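Local coordinates for structure-specific endonuclease subunit slx4 (Schizosaccharomyces pombe, PDB 4ZDT), which serves as the regulatory subunit of the Slx1-Slx4 structure-specific endonuclease, which cuts branched DNA during repair and recombination, and is represented here by its C-terminal, Slx1-binding domain, at residues S13-Q18 and L41-K46; I34-F39 and V50-I55. All blocks are in the same frame, centred on the assembly; numbering follows the deposited sequence.

How the contacts relate
Both contacts belong to the all-helical C-terminal domain of Slx4 and share helix 36-45, whose C-terminal end meets helix 3-18 in contact 1 and whose N-terminal end meets the start of helix 52-62 in contact 2. Contact 1 is the more buried, although Val15 and Lys46, at its middle, stay partly exposed; contact 2 runs from buried Phe39 and Ile55 out to exposed Glu37. Neither has a hydrogen bond between its segments. Polar groups beside contact 1 are the Trp42 indole and helix 3-18 residues bonded to Slx1; contact 2 has two helix caps and touches no other protein chain. In one apolar core Val16 CG2 packs 3.7 Å from Phe39 CZ, and Leu43 touches Val50 and Ile55.

Contact 1 (S13-Q18 and L41-K46); sequences SQVVKQ and LWLKRK
Val15, on the last turn of helix 3-18, directs its CG1 methyl at Trp42, Leu43 and Lys46, packing this helix end on that of helix 36-45 in the C-terminal domain of Slx4. The methyl stands anti to the backbone N (chi1 174°). Val15 CG1 lies 3.6 Å from Lys46 CB. On the side of the apolar core, Val15 CG1 meets Leu43 CD2 at 3.7 Å. Trp42 CZ3 is 3.8 Å from Val15 CG1. Leu43 and Lys46 cross the valine obliquely, and a short, stiff, beta-branched side chain can touch all three neighbours with one methyl. The Trp42 indole extends its six-membered ring toward helix 3-18, so that Val16 CA lies at the ring edge, 4.1 Å from Trp42 CH2. The short segments cross at 78°.

Lys46 touches Val15 with CB and CG, then bends at chi2 and chi4 to carry NZ over one indole face, offset toward the rim. Trp42 NE1 donates to Asp21 OD2, which helps to hold the ring's rotation. On helix 3-18, Ser13 OG and Lys17 NZ hydrogen-bond to Cys45 O, and to Glu44 O and Gln46 O, of the Slx1 chain. Across the two segments the contact is apolar: carbon meets carbon and no hydrogen bond crosses. The lysine charge lies beside the ring, where the negative charge of Asp21, bonded to the indole N-H, may make the position of the ammonium group less costly.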
ATOM      1  N   SER B  13      -0.814   9.300   5.039  1.00 22.80           N
ATOM      2  CA  SER B  13      -0.180   8.473   4.014  1.00 22.90           C
ATOM      3  C   SER B  13       1.307   8.270   4.313  1.00 23.32           C
ATOM      4  O   SER B  13       1.822   7.146   4.187  1.00 23.07           O
ATOM      5  CB  SER B  13      -0.376   9.066   2.617  1.00 23.17           C
ATOM      6  OG  SER B  13      -1.771   9.165   2.297  1.00 22.60           O
ATOM      7  N   GLN B  14       1.989   9.352   4.706  1.00 23.38           N
ATOM      8  CA  GLN B  14       3.409   9.283   5.028  1.00 24.13           C
ATOM      9  C   GLN B  14       3.692   8.348   6.181  1.00 23.62           C
ATOM     10  O   GLN B  14       4.663   7.595   6.127  1.00 24.86           O
ATOM     11  CB  GLN B  14       4.034  10.669   5.266  1.00 24.14           C
ATOM     12  CG  GLN B  14       4.061  11.551   4.025  1.00 27.58           C
ATOM     13  CD  GLN B  14       4.822  10.924   2.866  1.00 32.66           C
ATOM     14  OE1 GLN B  14       6.018  10.626   2.976  1.00 36.00           O
ATOM     15  NE2 GLN B  14       4.139  10.725   1.752  1.00 31.48           N
ATOM     16  N   VAL B  15       2.847   8.349   7.212  1.00 22.79           N
ATOM     17  CA  VAL B  15       3.050   7.427   8.322  1.00 22.85           C
ATOM     18  C   VAL B  15       2.874   5.957   7.900  1.00 22.96           C
ATOM     19  O   VAL B  15       3.676   5.066   8.273  1.00 22.59           O
ATOM     20  CB  VAL B  15       2.121   7.742   9.518  1.00 23.80           C
ATOM     21  CG1 VAL B  15       2.270   6.678  10.559  1.00 23.75           C
ATOM     22  CG2 VAL B  15       2.464   9.132  10.125  1.00 23.74           C
ATOM     23  N   VAL B  16       1.813   5.702   7.136  1.00 21.89           N
ATOM     24  CA  VAL B  16       1.544   4.367   6.616  1.00 21.95           C
ATOM     25  C   VAL B  16       2.745   3.825   5.839  1.00 22.33           C
ATOM     26  O   VAL B  16       3.129   2.665   6.024  1.00 24.11           O
ATOM     27  CB  VAL B  16       0.263   4.373   5.723  1.00 21.93           C
ATOM     28  CG1 VAL B  16       0.102   3.041   4.962  1.00 21.30           C
ATOM     29  CG2 VAL B  16      -0.961   4.644   6.601  1.00 20.28           C
ATOM     30  N   LYS B  17       3.328   4.673   4.996  1.00 22.99           N
ATOM     31  CA  LYS B  17       4.384   4.293   4.073  1.00 24.00           C
ATOM     32  C   LYS B  17       5.787   4.345   4.666  1.00 25.28           C
ATOM     33  O   LYS B  17       6.709   3.709   4.137  1.00 24.75           O
ATOM     34  CB  LYS B  17       4.332   5.164   2.810  1.00 24.04           C
ATOM     35  CG  LYS B  17       3.078   4.916   1.965  1.00 23.51           C
ATOM     36  CD  LYS B  17       3.136   5.628   0.624  1.00 25.06           C
ATOM     37  CE  LYS B  17       2.988   7.139   0.753  1.00 25.09           C
ATOM     38  NZ  LYS B  17       2.973   7.768  -0.621  1.00 23.37           N
ATOM     39  N   GLN B  18       5.946   5.075   5.764  1.00 25.71           N
ATOM     40  CA  GLN B  18       7.287   5.274   6.341  1.00 27.28           C
ATOM     41  C   GLN B  18       7.546   4.540   7.648  1.00 27.59           C
ATOM     42  O   GLN B  18       8.704   4.369   8.030  1.00 27.88           O
ATOM     43  CB  GLN B  18       7.592   6.753   6.491  1.00 26.53           C
ATOM     44  CG  GLN B  18       7.745   7.456   5.153  1.00 29.01           C
ATOM     45  CD  GLN B  18       8.174   8.900   5.288  1.00 31.57           C
ATOM     46  OE1 GLN B  18       7.920   9.554   6.310  1.00 34.07           O
ATOM     47  NE2 GLN B  18       8.793   9.424   4.239  1.00 31.40           N
ATOM     48  N   LEU B  41      -5.282   4.741  17.015  1.00 30.82           N
ATOM     49  CA  LEU B  41      -4.310   4.453  18.084  1.00 31.64           C
ATOM     50  C   LEU B  41      -2.938   4.112  17.519  1.00 30.81           C
ATOM     51  O   LEU B  41      -1.907   4.570  18.038  1.00 30.73           O
ATOM     52  CB  LEU B  41      -4.830   3.317  18.982  1.00 32.80           C
ATOM     53  CG  LEU B  41      -6.084   3.609  19.806  1.00 36.07           C
ATOM     54  CD1 LEU B  41      -6.836   2.307  20.170  1.00 40.14           C
ATOM     55  CD2 LEU B  41      -5.721   4.381  21.062  1.00 39.25           C
ATOM     56  N   TRP B  42      -2.927   3.337  16.433  1.00 29.73           N
ATOM     57  CA  TRP B  42      -1.677   3.000  15.738  1.00 28.78           C
ATOM     58  C   TRP B  42      -0.986   4.283  15.279  1.00 28.30           C
ATOM     59  O   TRP B  42       0.212   4.466  15.493  1.00 27.47           O
ATOM     60  CB  TRP B  42      -1.981   2.078  14.545  1.00 29.41           C
ATOM     61  CG  TRP B  42      -0.784   1.523  13.756  1.00 28.46           C
ATOM     62  CD1 TRP B  42      -0.103   0.360  14.009  1.00 30.07           C
ATOM     63  CD2 TRP B  42      -0.209   2.068  12.557  1.00 28.00           C
ATOM     64  NE1 TRP B  42       0.887   0.166  13.060  1.00 28.40           N
ATOM     65  CE2 TRP B  42       0.841   1.196  12.159  1.00 27.94           C
ATOM     66  CE3 TRP B  42      -0.473   3.210  11.779  1.00 26.03           C
ATOM     67  CZ2 TRP B  42       1.629   1.432  11.020  1.00 27.80           C
ATOM     68  CZ3 TRP B  42       0.318   3.447  10.643  1.00 27.19           C
ATOM     69  CH2 TRP B  42       1.358   2.556  10.280  1.00 27.93           C
ATOM     70  N   LEU B  43      -1.744   5.188  14.660  1.00 27.59           N
ATOM     71  CA  LEU B  43      -1.186   6.474  14.262  1.00 27.66           C
ATOM     72  C   LEU B  43      -0.656   7.262  15.459  1.00 27.78           C
ATOM     73  O   LEU B  43       0.399   7.875  15.380  1.00 27.22           O
ATOM     74  CB  LEU B  43      -2.216   7.314  13.485  1.00 26.73           C
ATOM     75  CG  LEU B  43      -2.604   6.726  12.128  1.00 26.52           C
ATOM     76  CD1 LEU B  43      -3.854   7.416  11.577  1.00 25.90           C
ATOM     77  CD2 LEU B  43      -1.392   6.810  11.164  1.00 23.15           C
ATOM     78  N   LYS B  44      -1.409   7.262  16.553  1.00 29.38           N
ATOM     79  CA  LYS B  44      -0.994   8.012  17.746  1.00 31.06           C
ATOM     80  C   LYS B  44       0.387   7.547  18.243  1.00 32.14           C
ATOM     81  O   LYS B  44       1.266   8.369  18.538  1.00 31.58           O
ATOM     82  CB  LYS B  44      -2.059   7.885  18.834  1.00 31.17           C
ATOM     83  CG  LYS B  44      -1.788   8.709  20.093  1.00 32.78           C
ATOM     84  CD  LYS B  44      -2.913   8.503  21.101  1.00 34.95           C
ATOM     85  CE  LYS B  44      -2.509   9.037  22.485  1.00 38.02           C
ATOM     86  NZ  LYS B  44      -3.668   8.944  23.420  1.00 41.79           N
ATOM     87  N   ARG B  45       0.579   6.226  18.294  1.00 33.72           N
ATOM     88  CA  ARG B  45       1.888   5.626  18.624  1.00 35.07           C
ATOM     89  C   ARG B  45       3.001   6.038  17.663  1.00 35.22           C
ATOM     90  O   ARG B  45       4.182   5.964  18.017  1.00 35.40           O
ATOM     91  CB  ARG B  45       1.796   4.091  18.660  1.00 35.49           C
ATOM     92  CG  ARG B  45       1.074   3.530  19.883  1.00 38.97           C
ATOM     93  CD  ARG B  45       1.208   1.988  19.979  1.00 45.36           C
ATOM     94  NE  ARG B  45       0.051   1.286  19.414  1.00 49.23           N
ATOM     95  CZ  ARG B  45       0.081   0.460  18.366  1.00 50.28           C
ATOM     96  NH1 ARG B  45       1.221   0.193  17.733  1.00 50.31           N
ATOM     97  NH2 ARG B  45      -1.047  -0.109  17.953  1.00 50.99           N
ATOM     98  N   LYS B  46       2.637   6.465  16.452  1.00 35.06           N
ATOM     99  CA  LYS B  46       3.634   6.925  15.478  1.00 35.29           C
ATOM    100  C   LYS B  46       3.775   8.449  15.479  1.00 35.13           C
ATOM    101  O   LYS B  46       4.185   9.029  14.471  1.00 35.64           O
ATOM    102  CB  LYS B  46       3.283   6.460  14.054  1.00 35.48           C
ATOM    103  CG  LYS B  46       2.922   4.983  13.873  1.00 36.53           C
ATOM    104  CD  LYS B  46       4.087   4.075  14.158  1.00 37.19           C
ATOM    105  CE  LYS B  46       3.752   2.635  13.816  1.00 38.04           C
ATOM    106  NZ  LYS B  46       2.831   2.008  14.791  1.00 40.47           N
TER

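Contact 2 (I34-F39 and V50-I55)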
ATOM      1  N   ILE B  34      -9.546  -2.099   7.324  1.00 35.11           N
ATOM      2  CA  ILE B  34      -8.840  -1.469   8.431  1.00 36.30           C
ATOM      3  C   ILE B  34      -9.845  -1.155   9.545  1.00 36.32           C
ATOM      4  O   ILE B  34     -10.948  -0.712   9.256  1.00 36.02           O
ATOM      5  CB  ILE B  34      -8.152  -0.171   7.875  1.00 36.99           C
ATOM      6  CG1 ILE B  34      -7.211  -0.519   6.698  1.00 38.32           C
ATOM      7  CG2 ILE B  34      -7.467   0.663   8.945  1.00 38.05           C
ATOM      8  CD1 ILE B  34      -6.102  -1.496   7.048  1.00 39.11           C
ATOM      9  N   ASP B  35      -9.482  -1.430  10.804  1.00 36.67           N
ATOM     10  CA  ASP B  35     -10.284  -1.004  11.959  1.00 37.26           C
ATOM     11  C   ASP B  35      -9.904   0.449  12.272  1.00 37.05           C
ATOM     12  O   ASP B  35      -8.791   0.726  12.727  1.00 37.51           O
ATOM     13  CB  ASP B  35     -10.037  -1.921  13.169  1.00 37.82           C
ATOM     14  CG  ASP B  35     -10.821  -1.496  14.423  1.00 39.65           C
ATOM     15  OD1 ASP B  35     -10.933  -0.282  14.717  1.00 41.42           O
ATOM     16  OD2 ASP B  35     -11.302  -2.393  15.142  1.00 40.93           O
ATOM     17  N   VAL B  36     -10.827   1.372  12.014  1.00 37.07           N
ATOM     18  CA  VAL B  36     -10.536   2.810  12.114  1.00 36.72           C
ATOM     19  C   VAL B  36     -10.086   3.229  13.513  1.00 36.22           C
ATOM     20  O   VAL B  36      -9.103   3.955  13.656  1.00 35.20           O
ATOM     21  CB  VAL B  36     -11.711   3.657  11.628  1.00 36.97           C
ATOM     22  CG1 VAL B  36     -11.402   5.122  11.784  1.00 38.55           C
ATOM     23  CG2 VAL B  36     -11.965   3.366  10.184  1.00 37.11           C
ATOM     24  N   GLU B  37     -10.793   2.742  14.536  1.00 36.06           N
ATOM     25  CA  GLU B  37     -10.423   3.012  15.921  1.00 36.41           C
ATOM     26  C   GLU B  37      -9.038   2.467  16.269  1.00 35.65           C
ATOM     27  O   GLU B  37      -8.245   3.165  16.899  1.00 35.44           O
ATOM     28  CB  GLU B  37     -11.499   2.500  16.890  1.00 37.47           C
ATOM     29  CG  GLU B  37     -12.718   3.437  16.959  1.00 41.26           C
ATOM     30  CD  GLU B  37     -14.003   2.752  17.417  1.00 46.86           C
ATOM     31  OE1 GLU B  37     -13.932   1.783  18.206  1.00 49.14           O
ATOM     32  OE2 GLU B  37     -15.093   3.193  16.984  1.00 49.23           O
ATOM     33  N   GLU B  38      -8.735   1.241  15.839  1.00 34.98           N
ATOM     34  CA  GLU B  38      -7.397   0.679  16.057  1.00 34.33           C
ATOM     35  C   GLU B  38      -6.319   1.485  15.319  1.00 32.89           C
ATOM     36  O   GLU B  38      -5.253   1.760  15.889  1.00 32.79           O
ATOM     37  CB  GLU B  38      -7.341  -0.807  15.674  1.00 34.63           C
ATOM     38  CG  GLU B  38      -8.002  -1.749  16.703  1.00 36.73           C
ATOM     39  CD  GLU B  38      -8.010  -3.212  16.254  0.80 39.97           C
ATOM     40  OE1 GLU B  38      -7.199  -3.588  15.373  0.50 40.70           O
ATOM     41  OE2 GLU B  38      -8.827  -3.992  16.791  0.50 40.92           O
ATOM     42  N   PHE B  39      -6.627   1.876  14.081  1.00 31.94           N
ATOM     43  CA  PHE B  39      -5.749   2.691  13.208  1.00 30.71           C
ATOM     44  C   PHE B  39      -5.431   4.040  13.852  1.00 30.69           C
ATOM     45  O   PHE B  39      -4.261   4.476  13.856  1.00 30.94           O
ATOM     46  CB  PHE B  39      -6.431   2.887  11.842  1.00 30.19           C
ATOM     47  CG  PHE B  39      -5.566   3.572  10.768  1.00 28.07           C
ATOM     48  CD1 PHE B  39      -4.182   3.313  10.653  1.00 25.13           C
ATOM     49  CD2 PHE B  39      -6.160   4.411   9.832  1.00 26.48           C
ATOM     50  CE1 PHE B  39      -3.404   3.925   9.643  1.00 23.85           C
ATOM     51  CE2 PHE B  39      -5.398   5.019   8.805  1.00 26.87           C
ATOM     52  CZ  PHE B  39      -4.010   4.768   8.719  1.00 23.34           C
ATOM     53  N   VAL B  50      -4.780  12.342  14.812  1.00 25.51           N
ATOM     54  CA  VAL B  50      -5.841  12.691  13.865  1.00 25.52           C
ATOM     55  C   VAL B  50      -7.181  12.152  14.339  1.00 25.86           C
ATOM     56  O   VAL B  50      -7.244  11.151  15.070  1.00 26.24           O
ATOM     57  CB  VAL B  50      -5.548  12.171  12.441  1.00 25.16           C
ATOM     58  CG1 VAL B  50      -4.296  12.842  11.886  1.00 23.85           C
ATOM     59  CG2 VAL B  50      -5.389  10.631  12.435  1.00 24.65           C
ATOM     60  N   SER B  51      -8.246  12.811  13.897  1.00 25.93           N
ATOM     61  CA  SER B  51      -9.608  12.463  14.269  1.00 26.26           C
ATOM     62  C   SER B  51     -10.102  11.292  13.451  1.00 26.51           C
ATOM     63  O   SER B  51      -9.554  10.990  12.388  1.00 26.54           O
ATOM     64  CB  SER B  51     -10.525  13.668  14.003  1.00 25.93           C
ATOM     65  OG  SER B  51     -10.535  13.965  12.604  1.00 26.30           O
ATOM     66  N   LEU B  52     -11.155  10.642  13.937  1.00 27.00           N
ATOM     67  CA  LEU B  52     -11.856   9.618  13.166  1.00 27.55           C
ATOM     68  C   LEU B  52     -12.448  10.150  11.865  1.00 27.43           C
ATOM     69  O   LEU B  52     -12.455   9.439  10.857  1.00 26.88           O
ATOM     70  CB  LEU B  52     -12.941   8.934  14.015  1.00 28.19           C
ATOM     71  CG  LEU B  52     -12.449   8.046  15.165  1.00 30.24           C
ATOM     72  CD1 LEU B  52     -13.638   7.322  15.827  1.00 32.60           C
ATOM     73  CD2 LEU B  52     -11.409   7.039  14.674  1.00 31.16           C
ATOM     74  N   ASP B  53     -12.929  11.400  11.870  1.00 26.98           N
ATOM     75  CA  ASP B  53     -13.415  12.021  10.630  1.00 26.61           C
ATOM     76  C   ASP B  53     -12.316  12.170   9.581  1.00 26.48           C
ATOM     77  O   ASP B  53     -12.540  11.919   8.388  1.00 26.10           O
ATOM     78  CB  ASP B  53     -14.058  13.391  10.895  1.00 27.30           C
ATOM     79  CG  ASP B  53     -15.451  13.284  11.531  1.00 28.99           C
ATOM     80  OD1 ASP B  53     -16.028  12.179  11.563  1.00 30.21           O
ATOM     81  OD2 ASP B  53     -15.962  14.314  12.005  1.00 29.10           O
ATOM     82  N   LEU B  54     -11.126  12.559  10.028  1.00 24.91           N
ATOM     83  CA  LEU B  54      -9.981  12.695   9.135  1.00 25.47           C
ATOM     84  C   LEU B  54      -9.571  11.342   8.563  1.00 25.46           C
ATOM     85  O   LEU B  54      -9.155  11.245   7.409  1.00 24.60           O
ATOM     86  CB  LEU B  54      -8.802  13.336   9.870  1.00 25.65           C
ATOM     87  CG  LEU B  54      -8.702  14.861   9.792  1.00 28.81           C
ATOM     88  CD1 LEU B  54      -7.457  15.356  10.512  1.00 28.56           C
ATOM     89  CD2 LEU B  54      -8.709  15.326   8.344  1.00 29.17           C
ATOM     90  N   ILE B  55      -9.691  10.298   9.378  1.00 25.50           N
ATOM     91  CA  ILE B  55      -9.339   8.938   8.949  1.00 25.62           C
ATOM     92  C   ILE B  55     -10.353   8.416   7.946  1.00 25.98           C
ATOM     93  O   ILE B  55      -9.983   7.938   6.883  1.00 26.44           O
ATOM     94  CB  ILE B  55      -9.176   7.971  10.149  1.00 25.56           C
ATOM     95  CG1 ILE B  55      -7.914   8.337  10.923  1.00 24.47           C
ATOM     96  CG2 ILE B  55      -9.097   6.503   9.662  1.00 24.68           C
ATOM     97  CD1 ILE B  55      -7.861   7.754  12.338  1.00 26.22           C
TER
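Two capped helix starts, those of helices 36-45 and 52-62, pack against each other in the all-helical C-terminal domain of Slx4, a family placed among the helix-turn-helix proteins. The apolar part centres on Val36 and Ile55, whose CA atoms are the nearest pair across the segments. Val36 has CG1 anti to its backbone N (chi1 178°), which puts this methyl between Ile55 and Leu52. It lies tightly against both: Val36 CG1 is 3.4 Å from Ile55 CG2 and 3.5 Å from Leu52 CD2, each closer than usual for carbon atoms. Val36 and Ile55 slide past each other in opposite directions, whereas Leu52 crosses the valine obliquely.

Ile55 CG2, also anti to its own N, serves a second neighbour by reaching the edge of the Phe39 ring, 3.6 Å from Phe39 CD2. The flat, large phenylalanine suits this inner position, for its ring continues to Ile12 and Val16 of helix 3-18 and to Val24 of helix 23-29. Toward the outside, Glu37 lends only its aliphatic part: CG lies 4.1 Å from Leu52 CD1, and the chain extends beyond CG, so an acidic residue can border the apolar patch.

No hydrogen bond crosses between the segments; the side-chain bonds within them are N-caps. Outside them, Val50 O accepts from Gln40 NE2. Asp35 and Ser51 both have short side chains able to turn back onto a first-turn amide that has no helical carbonyl to bond. Ser51 OG accepts from Leu54 N over 3.0 Å, with an N-H...O angle of 154°. The Asp35 cap is straighter, at 170°: Glu38 N lies 2.9 Å from Asp35 OD1 and approaches it from above the carboxylate plane.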